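Local coordinates for ABC transporter, substrate binding protein (Agrobacterium tumefaciens, PDB 3C9H) that probably captures a solute in the periplasm and hands it to a membrane ABC transporter, and carries a bound magnesium ion, at residues A[56-61]-A[277-282]; A[132-137]-A[314-319]; A[200-205]-A[346-351]; A[220-223]-A[227-230]. All blocks are in the same frame, centred on the assembly; numbering follows the deposited sequence.

Interaction 1. Residues A[56-61]-A[277-282]; sequences KANPDI and GRRYLE
Asn-58 and Arg-279 are the nearest backbone neighbours of this contact, with 9.2 Å between their CA atoms, so the gap between 56-61 and helical 277-282 is closed by side chains. Helix 44-57 ends just before Asn-58, the first residue to leave helical backbone angles, and the chain then makes a type I beta turn from Asn-58 to Ile-61, held by Ile-61 N to Asn-58 O at 3.2 Å.

Most of the crossing is done by Arg-279. Its chain runs out with CG anti to the backbone N (chi1 -150°) and bends at chi3, which turns the guanidinium toward the turn. NH1 donates to Asn-58 OD1 at 3.0 Å with a fairly straight N-H...O angle of 155°. The donor approaches from above the amide's carbonyl plane, whereas OD1 sits near the guanidinium plane, at the group's edge; the two flat groups are inclined by 46°. The same oxygen also lies 3.0 Å from Arg-279 CD, so the amide rests against both the aliphatic part and the head of the arginine. On the other amide branch, ND2 bonds to Phe-54 O in the last turn of the preceding helix, which should fix the rotation of the group and direct OD1 at Arg-279. Ile-61 adds an apolar wall, its CG1 3.8 Å from NH1.

Deeper in, Tyr-280 meets Phe-54 edge-to-face. Helix 44-57 joins the parallel strands 35-40 and 62-67, and helix 274-285 packs beside it, an alpha/beta layering consistent with a lobe of a periplasmic solute-binding protein.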
loop_
_atom_site.group_PDB
_atom_site.type_symbol
_atom_site.label_atom_id
_atom_site.label_comp_id
_atom_site.label_asym_id
_atom_site.label_seq_id
_atom_site.Cartn_x
_atom_site.Cartn_y
_atom_site.Cartn_z
ATOM N N LYS A 56 11.910 3.944 -21.461
ATOM C CA LYS A 56 13.259 4.335 -21.919
ATOM C C LYS A 56 14.180 3.123 -22.074
ATOM O O LYS A 56 14.966 3.068 -23.020
ATOM C CB LYS A 56 13.910 5.307 -20.943
ATOM C CG LYS A 56 13.346 6.707 -20.969
ATOM C CD LYS A 56 13.911 7.483 -19.821
ATOM C CE LYS A 56 13.257 8.818 -19.686
ATOM N NZ LYS A 56 13.772 9.468 -18.444
ATOM N N ALA A 57 14.087 2.166 -21.149
ATOM C CA ALA A 57 14.838 0.901 -21.250
ATOM C C ALA A 57 14.287 0.019 -22.372
ATOM O O ALA A 57 15.010 -0.788 -22.934
ATOM C CB ALA A 57 14.806 0.145 -19.911
ATOM N N ASN A 58 13.001 0.170 -22.683
ATOM C CA ASN A 58 12.283 -0.699 -23.622
ATOM C C ASN A 58 11.445 0.138 -24.588
ATOM O O ASN A 58 10.234 0.195 -24.473
ATOM C CB ASN A 58 11.393 -1.669 -22.845
ATOM C CG ASN A 58 12.179 -2.537 -21.899
ATOM O OD1 ASN A 58 12.758 -3.537 -22.320
ATOM N ND2 ASN A 58 12.240 -2.149 -20.621
ATOM N N PRO A 59 12.108 0.811 -25.552
ATOM C CA PRO A 59 11.413 1.762 -26.413
ATOM C C PRO A 59 10.334 1.195 -27.347
ATOM O O PRO A 59 9.557 1.972 -27.892
ATOM C CB PRO A 59 12.545 2.420 -27.212
ATOM C CG PRO A 59 13.702 1.548 -27.092
ATOM C CD PRO A 59 13.548 0.728 -25.851
ATOM N N ASP A 60 10.271 -0.121 -27.518
ATOM C CA ASP A 60 9.252 -0.745 -28.377
ATOM C C ASP A 60 7.991 -1.212 -27.632
ATOM O O ASP A 60 7.095 -1.796 -28.245
ATOM C CB ASP A 60 9.856 -1.948 -29.125
ATOM C CG ASP A 60 10.856 -1.542 -30.208
ATOM O OD1 ASP A 60 10.731 -0.424 -30.764
ATOM O OD2 ASP A 60 11.755 -2.363 -30.524
ATOM N N ILE A 61 7.900 -0.949 -26.331
ATOM C CA ILE A 61 6.772 -1.449 -25.537
ATOM C C ILE A 61 5.801 -0.364 -25.120
ATOM O O ILE A 61 6.187 0.560 -24.413
ATOM C CB ILE A 61 7.259 -2.212 -24.262
ATOM C CG1 ILE A 61 8.241 -3.334 -24.652
ATOM C CG2 ILE A 61 6.050 -2.780 -23.500
ATOM C CD1 ILE A 61 7.654 -4.328 -25.669
ATOM N N GLY A 277 5.279 -8.840 -18.774
ATOM C CA GLY A 277 5.052 -8.794 -17.346
ATOM C C GLY A 277 6.306 -9.056 -16.542
ATOM O O GLY A 277 6.610 -8.301 -15.601
ATOM N N ARG A 278 7.037 -10.119 -16.880
ATOM C CA ARG A 278 8.294 -10.428 -16.219
ATOM C C ARG A 278 9.349 -9.355 -16.458
ATOM O O ARG A 278 10.185 -9.081 -15.569
ATOM C CB ARG A 278 8.855 -11.764 -16.676
ATOM C CG ARG A 278 8.232 -12.901 -16.001
ATOM C CD ARG A 278 8.855 -14.184 -16.371
ATOM N NE ARG A 278 7.807 -15.169 -16.332
ATOM C CZ ARG A 278 7.171 -15.659 -17.387
ATOM N NH1 ARG A 278 7.527 -15.391 -18.615
ATOM N NH2 ARG A 278 6.222 -16.515 -17.176
ATOM N N ARG A 279 9.328 -8.763 -17.643
ATOM C CA ARG A 279 10.266 -7.677 -17.957
ATOM C C ARG A 279 10.042 -6.475 -17.044
ATOM O O ARG A 279 10.996 -5.858 -16.557
ATOM C CB ARG A 279 10.142 -7.208 -19.419
ATOM C CG ARG A 279 11.498 -6.691 -19.917
ATOM C CD ARG A 279 11.458 -6.061 -21.271
ATOM N NE ARG A 279 11.112 -7.026 -22.298
ATOM C CZ ARG A 279 11.029 -6.753 -23.598
ATOM N NH1 ARG A 279 11.244 -5.521 -24.056
ATOM N NH2 ARG A 279 10.682 -7.720 -24.447
ATOM N N TYR A 280 8.776 -6.122 -16.864
ATOM C CA TYR A 280 8.377 -5.028 -15.986
ATOM C C TYR A 280 8.734 -5.356 -14.518
ATOM O O TYR A 280 9.326 -4.537 -13.797
ATOM C CB TYR A 280 6.884 -4.827 -16.132
ATOM C CG TYR A 280 6.335 -3.535 -15.617
ATOM C CD1 TYR A 280 6.502 -2.346 -16.328
ATOM C CD2 TYR A 280 5.574 -3.501 -14.458
ATOM C CE1 TYR A 280 5.939 -1.133 -15.873
ATOM C CE2 TYR A 280 4.999 -2.289 -14.001
ATOM C CZ TYR A 280 5.191 -1.123 -14.718
ATOM O OH TYR A 280 4.635 0.064 -14.263
ATOM N N LEU A 281 8.397 -6.566 -14.089
ATOM C CA LEU A 281 8.821 -7.025 -12.752
ATOM C C LEU A 281 10.329 -6.931 -12.551
ATOM O O LEU A 281 10.814 -6.382 -11.556
ATOM C CB LEU A 281 8.331 -8.459 -12.520
ATOM C CG LEU A 281 8.725 -9.121 -11.220
ATOM C CD1 LEU A 281 8.382 -8.234 -9.966
ATOM C CD2 LEU A 281 8.103 -10.514 -11.138
ATOM N N GLU A 282 11.094 -7.445 -13.504
ATOM C CA GLU A 282 12.539 -7.304 -13.460
ATOM C C GLU A 282 12.951 -5.825 -13.322
ATOM O O GLU A 282 13.843 -5.503 -12.529
ATOM C CB GLU A 282 13.161 -7.903 -14.723
ATOM C CG GLU A 282 14.642 -8.140 -14.647
ATOM C CD GLU A 282 15.082 -9.157 -15.674
ATOM O OE1 GLU A 282 14.876 -8.856 -16.873
ATOM O OE2 GLU A 282 15.587 -10.252 -15.285
#

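Interaction 2. Residues A[132-137]-A[314-319]; sequences LTFEPA and TMQAIH
Phe-134 and Met-315 form a Met-aromatic contact of the edge-on kind: SD lies 5.2 Å from the ring centroid and 88° off the ring normal, essentially in the plane of the phenyl group. The nearest ring atom is CD2, which has the methionine methyl CE at 3.7 Å. A bend at chi3 (63°) carries that methyl past the sulfur toward the strand, where it also meets Pro-136 CD at 4.3 Å. Farther round the ring, CZ is touched by Gln-316, whose CG stands 3.8 Å away, while the amide plane of the glutamine is steeply inclined to the ring, at 68°. The contact between the two segments is thus apolar and buried at its centre, with Gln-316 at its outer margin.

Around this first shell, Val-260, Leu-323 and Pro-325 pack on Phe-134, and Pro-300 on Met-315. Phe-134 is thus backed by strands 258-268 and 323-325, while the helix meets Pro-300 through Met-315 and Pro-325 through Gln-316. Strand 135-142 pairs with 258-268, which also pairs with 90-93, so the contact probably lies at the strands joining the two lobes of the binding-protein fold.

The segment leading into the strand is held on its other side by polar groups. Thr-133 OG1 donates to Glu-135 OE2 at 2.7 Å, on the lone pair turned away from OE1, and OE2 also forms a salt bridge with Arg-263. On the helix, the carbonyl of Met-315 is gripped twice by His-319: backbone N at 2.8 Å and ring ND1 at 3.2 Å reach Met-315 O from opposite faces of the carbonyl plane.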
loop_
_atom_site.group_PDB
_atom_site.type_symbol
_atom_site.label_atom_id
_atom_site.label_comp_id
_atom_site.label_asym_id
_atom_site.label_seq_id
_atom_site.Cartn_x
_atom_site.Cartn_y
_atom_site.Cartn_z
ATOM N N LEU A 132 8.197 -5.535 -3.031
ATOM C CA LEU A 132 9.082 -4.593 -3.762
ATOM C C LEU A 132 9.365 -3.240 -3.113
ATOM O O LEU A 132 10.231 -2.495 -3.604
ATOM C CB LEU A 132 8.529 -4.368 -5.181
ATOM C CG LEU A 132 8.380 -5.648 -6.012
ATOM C CD1 LEU A 132 7.528 -5.378 -7.291
ATOM C CD2 LEU A 132 9.753 -6.208 -6.370
ATOM N N THR A 133 8.615 -2.908 -2.055
ATOM C CA THR A 133 8.702 -1.631 -1.374
ATOM C C THR A 133 8.629 -1.891 0.131
ATOM O O THR A 133 8.331 -3.003 0.561
ATOM C CB THR A 133 7.511 -0.714 -1.741
ATOM O OG1 THR A 133 6.293 -1.246 -1.173
ATOM C CG2 THR A 133 7.372 -0.560 -3.275
ATOM N N PHE A 134 8.844 -0.844 0.915
ATOM C CA PHE A 134 8.799 -0.932 2.388
ATOM C C PHE A 134 8.151 0.387 2.868
ATOM O O PHE A 134 8.826 1.402 2.988
ATOM C CB PHE A 134 10.255 -1.115 2.870
ATOM C CG PHE A 134 10.409 -1.602 4.288
ATOM C CD1 PHE A 134 10.215 -2.944 4.606
ATOM C CD2 PHE A 134 10.797 -0.725 5.289
ATOM C CE1 PHE A 134 10.385 -3.402 5.928
ATOM C CE2 PHE A 134 10.966 -1.165 6.607
ATOM C CZ PHE A 134 10.759 -2.504 6.923
ATOM N N GLU A 135 6.830 0.374 3.074
ATOM C CA GLU A 135 6.014 1.609 3.289
ATOM C C GLU A 135 5.200 1.590 4.591
ATOM O O GLU A 135 4.441 0.671 4.813
ATOM C CB GLU A 135 5.054 1.803 2.100
ATOM C CG GLU A 135 5.779 2.166 0.795
ATOM C CD GLU A 135 4.852 2.099 -0.402
ATOM O OE1 GLU A 135 4.003 3.007 -0.533
ATOM O OE2 GLU A 135 4.935 1.117 -1.174
ATOM N N PRO A 136 5.385 2.593 5.473
ATOM C CA PRO A 136 4.700 2.600 6.764
ATOM C C PRO A 136 3.296 3.208 6.732
ATOM O O PRO A 136 2.999 4.028 5.860
ATOM C CB PRO A 136 5.609 3.457 7.631
ATOM C CG PRO A 136 6.138 4.502 6.672
ATOM C CD PRO A 136 6.330 3.713 5.352
ATOM N N ALA A 137 2.453 2.755 7.657
ATOM C CA ALA A 137 1.140 3.337 7.938
ATOM C C ALA A 137 1.317 4.364 9.046
ATOM O O ALA A 137 1.699 4.007 10.197
ATOM C CB ALA A 137 0.199 2.290 8.394
ATOM N N THR A 314 18.055 0.687 6.025
ATOM C CA THR A 314 18.304 1.873 6.836
ATOM C C THR A 314 17.144 2.171 7.787
ATOM O O THR A 314 17.376 2.521 8.955
ATOM C CB THR A 314 18.597 3.095 5.964
ATOM O OG1 THR A 314 19.726 2.807 5.140
ATOM C CG2 THR A 314 18.871 4.357 6.828
ATOM N N MET A 315 15.909 2.026 7.295
ATOM C CA MET A 315 14.723 2.212 8.126
ATOM C C MET A 315 14.704 1.265 9.323
ATOM O O MET A 315 14.430 1.683 10.462
ATOM C CB MET A 315 13.451 2.019 7.294
ATOM C CG MET A 315 13.141 3.214 6.449
ATOM S SD MET A 315 11.716 2.988 5.353
ATOM C CE MET A 315 10.354 2.737 6.560
ATOM N N GLN A 316 15.033 0.002 9.076
ATOM C CA GLN A 316 15.122 -0.958 10.162
ATOM C C GLN A 316 16.277 -0.599 11.102
ATOM O O GLN A 316 16.146 -0.724 12.324
ATOM C CB GLN A 316 15.256 -2.379 9.611
ATOM C CG GLN A 316 14.002 -2.792 8.853
ATOM C CD GLN A 316 13.913 -4.282 8.595
ATOM O OE1 GLN A 316 14.775 -4.864 7.927
ATOM N NE2 GLN A 316 12.853 -4.910 9.117
ATOM N N ALA A 317 17.388 -0.125 10.531
ATOM C CA ALA A 317 18.557 0.260 11.331
ATOM C C ALA A 317 18.195 1.380 12.259
ATOM O O ALA A 317 18.498 1.313 13.448
ATOM C CB ALA A 317 19.726 0.684 10.437
ATOM N N ILE A 318 17.554 2.412 11.718
ATOM C CA ILE A 318 17.179 3.603 12.491
ATOM C C ILE A 318 15.997 3.404 13.459
ATOM O O ILE A 318 16.066 3.861 14.608
ATOM C CB ILE A 318 16.868 4.791 11.567
ATOM C CG1 ILE A 318 18.122 5.178 10.757
ATOM C CG2 ILE A 318 16.310 5.979 12.362
ATOM C CD1 ILE A 318 19.479 4.917 11.454
ATOM N N HIS A 319 14.938 2.719 13.019
ATOM C CA HIS A 319 13.702 2.602 13.819
ATOM C C HIS A 319 13.562 1.340 14.655
ATOM O O HIS A 319 12.822 1.335 15.642
ATOM C CB HIS A 319 12.476 2.746 12.930
ATOM C CG HIS A 319 12.375 4.085 12.285
ATOM N ND1 HIS A 319 12.719 4.300 10.970
ATOM C CD2 HIS A 319 11.997 5.287 12.781
ATOM C CE1 HIS A 319 12.537 5.579 10.676
ATOM N NE2 HIS A 319 12.102 6.199 11.759
#

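Interaction 3. Residues A[200-205]-A[346-351]; sequences SVIKAM and ERWNEA
Lys-203 and Ala-351 are tied together through the hydroxyl of Ser-354: OG bonds both to Lys-203 NZ and to the carbonyl O of Ala-351. The lysine is bent at its last torsion (chi4 -64°), which turns the ammonium toward that serine near the chain's C-terminus. Its aliphatic part lies against the helix end on the way, with CG 3.7 Å from Ala-351 O and 3.9 Å from Ala-351 CB.

Beneath this polar margin the two helical segments pack through small and branched groups. Their axes approach to 9.2 Å at an angle of 49°, and the CA atoms of Lys-203 and Ala-351 come within 5.0 Å, a closeness that the small side chain of alanine permits. Ile-202 fills the inner side. Its CG2 branch, anti to the backbone N, touches Ala-351 CB at 3.6 Å and also reaches Trp-348 CD1 at 3.9 Å. The indole and the isoleucine cross at about a right angle, the methyl approaching the pyrrole end of the ring system. Met-188 of helix 183-194 packs on both Ile-202 and Trp-348 and so completes the hydrophobic cluster.

The contact thus packs helix 338-353 across helix 198-207, with Arg-347 making a cation-pi contact to Trp-199 a turn earlier. The chemistry implies a largely apolar helix interface that attaches the C-terminal helix, with its polar bonding at the solvent-facing margin, where Lys-203 lies.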
loop_
_atom_site.group_PDB
_atom_site.type_symbol
_atom_site.label_atom_id
_atom_site.label_comp_id
_atom_site.label_asym_id
_atom_site.label_seq_id
_atom_site.Cartn_x
_atom_site.Cartn_y
_atom_site.Cartn_z
ATOM N N SER A 200 -10.266 -0.233 21.515
ATOM C CA SER A 200 -10.462 1.060 22.182
ATOM C C SER A 200 -10.185 2.222 21.209
ATOM O O SER A 200 -10.910 3.231 21.216
ATOM C CB SER A 200 -9.602 1.174 23.446
ATOM O OG SER A 200 -8.216 1.129 23.131
ATOM N N VAL A 201 -9.156 2.070 20.373
ATOM C CA VAL A 201 -8.868 3.062 19.330
ATOM C C VAL A 201 -10.020 3.149 18.318
ATOM O O VAL A 201 -10.501 4.234 18.031
ATOM C CB VAL A 201 -7.533 2.778 18.578
ATOM C CG1 VAL A 201 -7.284 3.834 17.468
ATOM C CG2 VAL A 201 -6.350 2.726 19.561
ATOM N N ILE A 202 -10.472 2.005 17.805
ATOM C CA ILE A 202 -11.566 1.986 16.827
ATOM C C ILE A 202 -12.835 2.599 17.425
ATOM O O ILE A 202 -13.504 3.431 16.801
ATOM C CB ILE A 202 -11.852 0.537 16.305
ATOM C CG1 ILE A 202 -10.588 -0.081 15.703
ATOM C CG2 ILE A 202 -12.951 0.541 15.251
ATOM C CD1 ILE A 202 -9.816 0.890 14.810
ATOM N N LYS A 203 -13.149 2.209 18.653
ATOM C CA LYS A 203 -14.307 2.775 19.364
ATOM C C LYS A 203 -14.193 4.296 19.522
ATOM O O LYS A 203 -15.115 5.019 19.152
ATOM C CB LYS A 203 -14.493 2.093 20.723
ATOM C CG LYS A 203 -15.009 0.652 20.599
ATOM C CD LYS A 203 -14.881 -0.130 21.916
ATOM C CE LYS A 203 -15.353 -1.609 21.780
ATOM N NZ LYS A 203 -16.836 -1.755 21.453
ATOM N N ALA A 204 -13.051 4.777 20.021
ATOM C CA ALA A 204 -12.806 6.230 20.120
ATOM C C ALA A 204 -13.018 6.948 18.785
ATOM O O ALA A 204 -13.604 8.033 18.754
ATOM C CB ALA A 204 -11.412 6.514 20.653
ATOM N N MET A 205 -12.548 6.361 17.682
ATOM C CA MET A 205 -12.692 6.997 16.366
ATOM C C MET A 205 -14.182 7.065 15.981
ATOM O O MET A 205 -14.656 8.077 15.431
ATOM C CB MET A 205 -11.871 6.270 15.273
ATOM C CG MET A 205 -10.326 6.484 15.341
ATOM S SD MET A 205 -9.346 5.825 13.947
ATOM C CE MET A 205 -9.537 4.098 14.286
ATOM N N GLU A 346 -16.864 -7.319 10.378
ATOM C CA GLU A 346 -18.108 -7.048 11.083
ATOM C C GLU A 346 -17.854 -6.564 12.526
ATOM O O GLU A 346 -18.590 -5.726 13.033
ATOM C CB GLU A 346 -19.096 -8.231 10.997
ATOM C CG GLU A 346 -18.710 -9.531 11.695
ATOM C CD GLU A 346 -19.835 -10.594 11.605
ATOM O OE1 GLU A 346 -21.014 -10.214 11.342
ATOM O OE2 GLU A 346 -19.543 -11.803 11.797
ATOM N N ARG A 347 -16.813 -7.067 13.171
ATOM C CA ARG A 347 -16.365 -6.524 14.460
ATOM C C ARG A 347 -15.951 -5.022 14.381
ATOM O O ARG A 347 -16.259 -4.217 15.259
ATOM C CB ARG A 347 -15.196 -7.365 14.963
ATOM C CG ARG A 347 -14.801 -7.092 16.393
ATOM C CD ARG A 347 -13.887 -8.184 16.947
ATOM N NE ARG A 347 -13.616 -7.979 18.375
ATOM C CZ ARG A 347 -12.554 -8.442 19.032
ATOM N NH1 ARG A 347 -11.610 -9.142 18.413
ATOM N NH2 ARG A 347 -12.426 -8.184 20.322
ATOM N N TRP A 348 -15.247 -4.662 13.317
ATOM C CA TRP A 348 -14.821 -3.289 13.096
ATOM C C TRP A 348 -16.025 -2.357 12.910
ATOM O O TRP A 348 -16.068 -1.285 13.493
ATOM C CB TRP A 348 -13.882 -3.287 11.897
ATOM C CG TRP A 348 -13.312 -1.989 11.476
ATOM C CD1 TRP A 348 -12.172 -1.375 11.956
ATOM C CD2 TRP A 348 -13.796 -1.174 10.426
ATOM N NE1 TRP A 348 -11.939 -0.203 11.260
ATOM C CE2 TRP A 348 -12.919 -0.063 10.312
ATOM C CE3 TRP A 348 -14.888 -1.266 9.561
ATOM C CZ2 TRP A 348 -13.116 0.942 9.381
ATOM C CZ3 TRP A 348 -15.075 -0.274 8.644
ATOM C CH2 TRP A 348 -14.189 0.819 8.552
ATOM N N ASN A 349 -17.014 -2.784 12.132
ATOM C CA ASN A 349 -18.267 -2.029 11.982
ATOM C C ASN A 349 -19.016 -1.923 13.301
ATOM O O ASN A 349 -19.637 -0.917 13.579
ATOM C CB ASN A 349 -19.189 -2.686 10.952
ATOM C CG ASN A 349 -18.716 -2.492 9.537
ATOM O OD1 ASN A 349 -18.608 -3.458 8.772
ATOM N ND2 ASN A 349 -18.412 -1.247 9.171
ATOM N N GLU A 350 -18.945 -2.983 14.095
ATOM C CA GLU A 350 -19.589 -3.062 15.407
ATOM C C GLU A 350 -18.962 -2.070 16.394
ATOM O O GLU A 350 -19.681 -1.396 17.126
ATOM C CB GLU A 350 -19.544 -4.535 15.887
ATOM C CG GLU A 350 -19.491 -4.853 17.383
ATOM C CD GLU A 350 -19.302 -6.385 17.642
ATOM O OE1 GLU A 350 -19.689 -7.216 16.776
ATOM O OE2 GLU A 350 -18.749 -6.760 18.701
ATOM N N ALA A 351 -17.635 -1.944 16.375
ATOM C CA ALA A 351 -16.915 -0.976 17.221
ATOM C C ALA A 351 -17.146 0.484 16.826
ATOM O O ALA A 351 -17.260 1.342 17.690
ATOM C CB ALA A 351 -15.412 -1.277 17.220
#

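Interaction 4. Residues A[220-223]-A[227-230]; sequences LERV and RFVL
Arg-222 runs outward between Phe-228 and Arg-227, and almost every atom of its side chain has a neighbour. CB sits 3.4 Å from Phe-228 CD2. CG is over the centre of the Arg-227 guanidinium, 3.5 Å from its CZ, whereas CD returns to the phenyl ring, 3.4 Å from CE2. With the chain extended from CG to NE, arginine and ring lie side by side and point the same way. Farther out, Arg-227 NH1 stands over one face of the Arg-222 guanidinium, 4.0 Å from NE, the two planes only 27° apart. At the tip, NH1 bonds to Ala-218 O and makes a weak salt bridge with Glu-221 OE2.

The backbone closes the turn: Phe-228 N donates to Arg-222 O at 3.0 Å, nearly straight at 164°. Val-223 CA offers a C-H...O contact to the buried Phe-228 O, at 3.5 Å.

The close approach of the two arginines is probably tolerated because each has an acidic partner. Asp-225 forms a salt bridge with Arg-227 NH2, and a water in the guanidinium plane, 2.9 Å from that NH2, links it to Glu-221 OE2. Charge balance and aliphatic packing together would thus steady the tight connection from helix 216-224 into strand 230-235.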
loop_
_atom_site.group_PDB
_atom_site.type_symbol
_atom_site.label_atom_id
_atom_site.label_comp_id
_atom_site.label_asym_id
_atom_site.label_seq_id
_atom_site.Cartn_x
_atom_site.Cartn_y
_atom_site.Cartn_z
ATOM N N LEU A 220 -5.848 12.474 2.351
ATOM C CA LEU A 220 -4.818 13.493 2.250
ATOM C C LEU A 220 -5.355 14.816 1.724
ATOM O O LEU A 220 -5.050 15.867 2.305
ATOM C CB LEU A 220 -3.623 12.985 1.439
ATOM C CG LEU A 220 -2.748 11.992 2.215
ATOM C CD1 LEU A 220 -1.881 11.209 1.260
ATOM C CD2 LEU A 220 -1.892 12.699 3.290
ATOM N N GLU A 221 -6.184 14.789 0.684
ATOM C CA GLU A 221 -6.783 16.056 0.180
ATOM C C GLU A 221 -7.561 16.794 1.258
ATOM O O GLU A 221 -7.460 18.006 1.341
ATOM C CB GLU A 221 -7.601 15.909 -1.128
ATOM C CG GLU A 221 -8.532 14.757 -1.231
ATOM C CD GLU A 221 -8.923 14.410 -2.696
ATOM O OE1 GLU A 221 -8.084 13.846 -3.470
ATOM O OE2 GLU A 221 -10.098 14.664 -3.041
ATOM N N ARG A 222 -8.264 16.067 2.116
ATOM C CA ARG A 222 -9.119 16.663 3.139
ATOM C C ARG A 222 -8.354 17.149 4.389
ATOM O O ARG A 222 -8.740 18.148 5.018
ATOM C CB ARG A 222 -10.246 15.705 3.504
ATOM C CG ARG A 222 -11.325 15.608 2.390
ATOM C CD ARG A 222 -12.187 14.360 2.521
ATOM N NE ARG A 222 -13.168 14.275 1.437
ATOM C CZ ARG A 222 -12.882 13.998 0.167
ATOM N NH1 ARG A 222 -11.634 13.729 -0.225
ATOM N NH2 ARG A 222 -13.863 13.977 -0.732
ATOM N N VAL A 223 -7.294 16.434 4.752
ATOM C CA VAL A 223 -6.358 16.882 5.794
ATOM C C VAL A 223 -5.600 18.114 5.304
ATOM O O VAL A 223 -5.408 19.046 6.069
ATOM C CB VAL A 223 -5.377 15.747 6.245
ATOM C CG1 VAL A 223 -4.277 16.276 7.207
ATOM C CG2 VAL A 223 -6.185 14.606 6.927
ATOM N N ARG A 227 -10.218 20.354 6.237
ATOM C CA ARG A 227 -11.530 19.731 6.484
ATOM C C ARG A 227 -11.436 18.686 7.597
ATOM O O ARG A 227 -12.349 18.561 8.427
ATOM C CB ARG A 227 -12.103 19.087 5.217
ATOM C CG ARG A 227 -12.740 20.086 4.241
ATOM C CD ARG A 227 -13.156 19.415 2.940
ATOM N NE ARG A 227 -12.007 19.254 2.060
ATOM C CZ ARG A 227 -12.035 18.666 0.865
ATOM N NH1 ARG A 227 -13.150 18.139 0.398
ATOM N NH2 ARG A 227 -10.926 18.603 0.138
ATOM N N PHE A 228 -10.305 17.963 7.605
ATOM C CA PHE A 228 -9.969 16.991 8.626
ATOM C C PHE A 228 -8.729 17.443 9.348
ATOM O O PHE A 228 -7.843 18.015 8.745
ATOM C CB PHE A 228 -9.652 15.633 7.981
ATOM C CG PHE A 228 -10.839 14.960 7.321
ATOM C CD1 PHE A 228 -12.141 15.240 7.691
ATOM C CD2 PHE A 228 -10.623 13.972 6.367
ATOM C CE1 PHE A 228 -13.214 14.592 7.083
ATOM C CE2 PHE A 228 -11.693 13.321 5.755
ATOM C CZ PHE A 228 -12.987 13.638 6.119
ATOM N N VAL A 229 -8.649 17.156 10.639
ATOM C CA VAL A 229 -7.467 17.530 11.422
ATOM C C VAL A 229 -6.461 16.372 11.565
ATOM O O VAL A 229 -5.278 16.601 11.763
ATOM C CB VAL A 229 -7.887 18.043 12.794
ATOM C CG1 VAL A 229 -8.809 19.271 12.617
ATOM C CG2 VAL A 229 -8.548 16.937 13.637
ATOM N N LEU A 230 -6.947 15.135 11.470
ATOM C CA LEU A 230 -6.121 13.937 11.653
ATOM C C LEU A 230 -6.551 12.815 10.707
ATOM O O LEU A 230 -7.749 12.607 10.476
ATOM C CB LEU A 230 -6.248 13.396 13.089
ATOM C CG LEU A 230 -5.471 14.075 14.217
ATOM C CD1 LEU A 230 -6.047 13.631 15.567
ATOM C CD2 LEU A 230 -3.975 13.780 14.127
HETATM O O HOH W 1 -10.787 16.951 -2.211
#

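Overall arrangement
Interactions 1 and 3 lie on opposite sides of the chain's centre, their own centres about 44 Å apart, consistent with one in each lobe of a two-lobed binding protein. Interaction 2 is about equally far from both, 27 and 28 Å between centres, and touches interaction 1 through Leu-132 and Leu-281. Along the sequence, the segments of interactions 1, 2 and 3 alternate, so the chain repeatedly returns to earlier regions, while 220-223 and 227-230 form a local turn within all three spans. Interaction 4 is about 21 Å from interaction 3, centre to centre, and Glu-221 lies about 8 Å from the side chain of Asp-43, a magnesium ligand with Ser-41. Strand 135-142 pairs with 230-235, joining the surroundings of interactions 2 and 4.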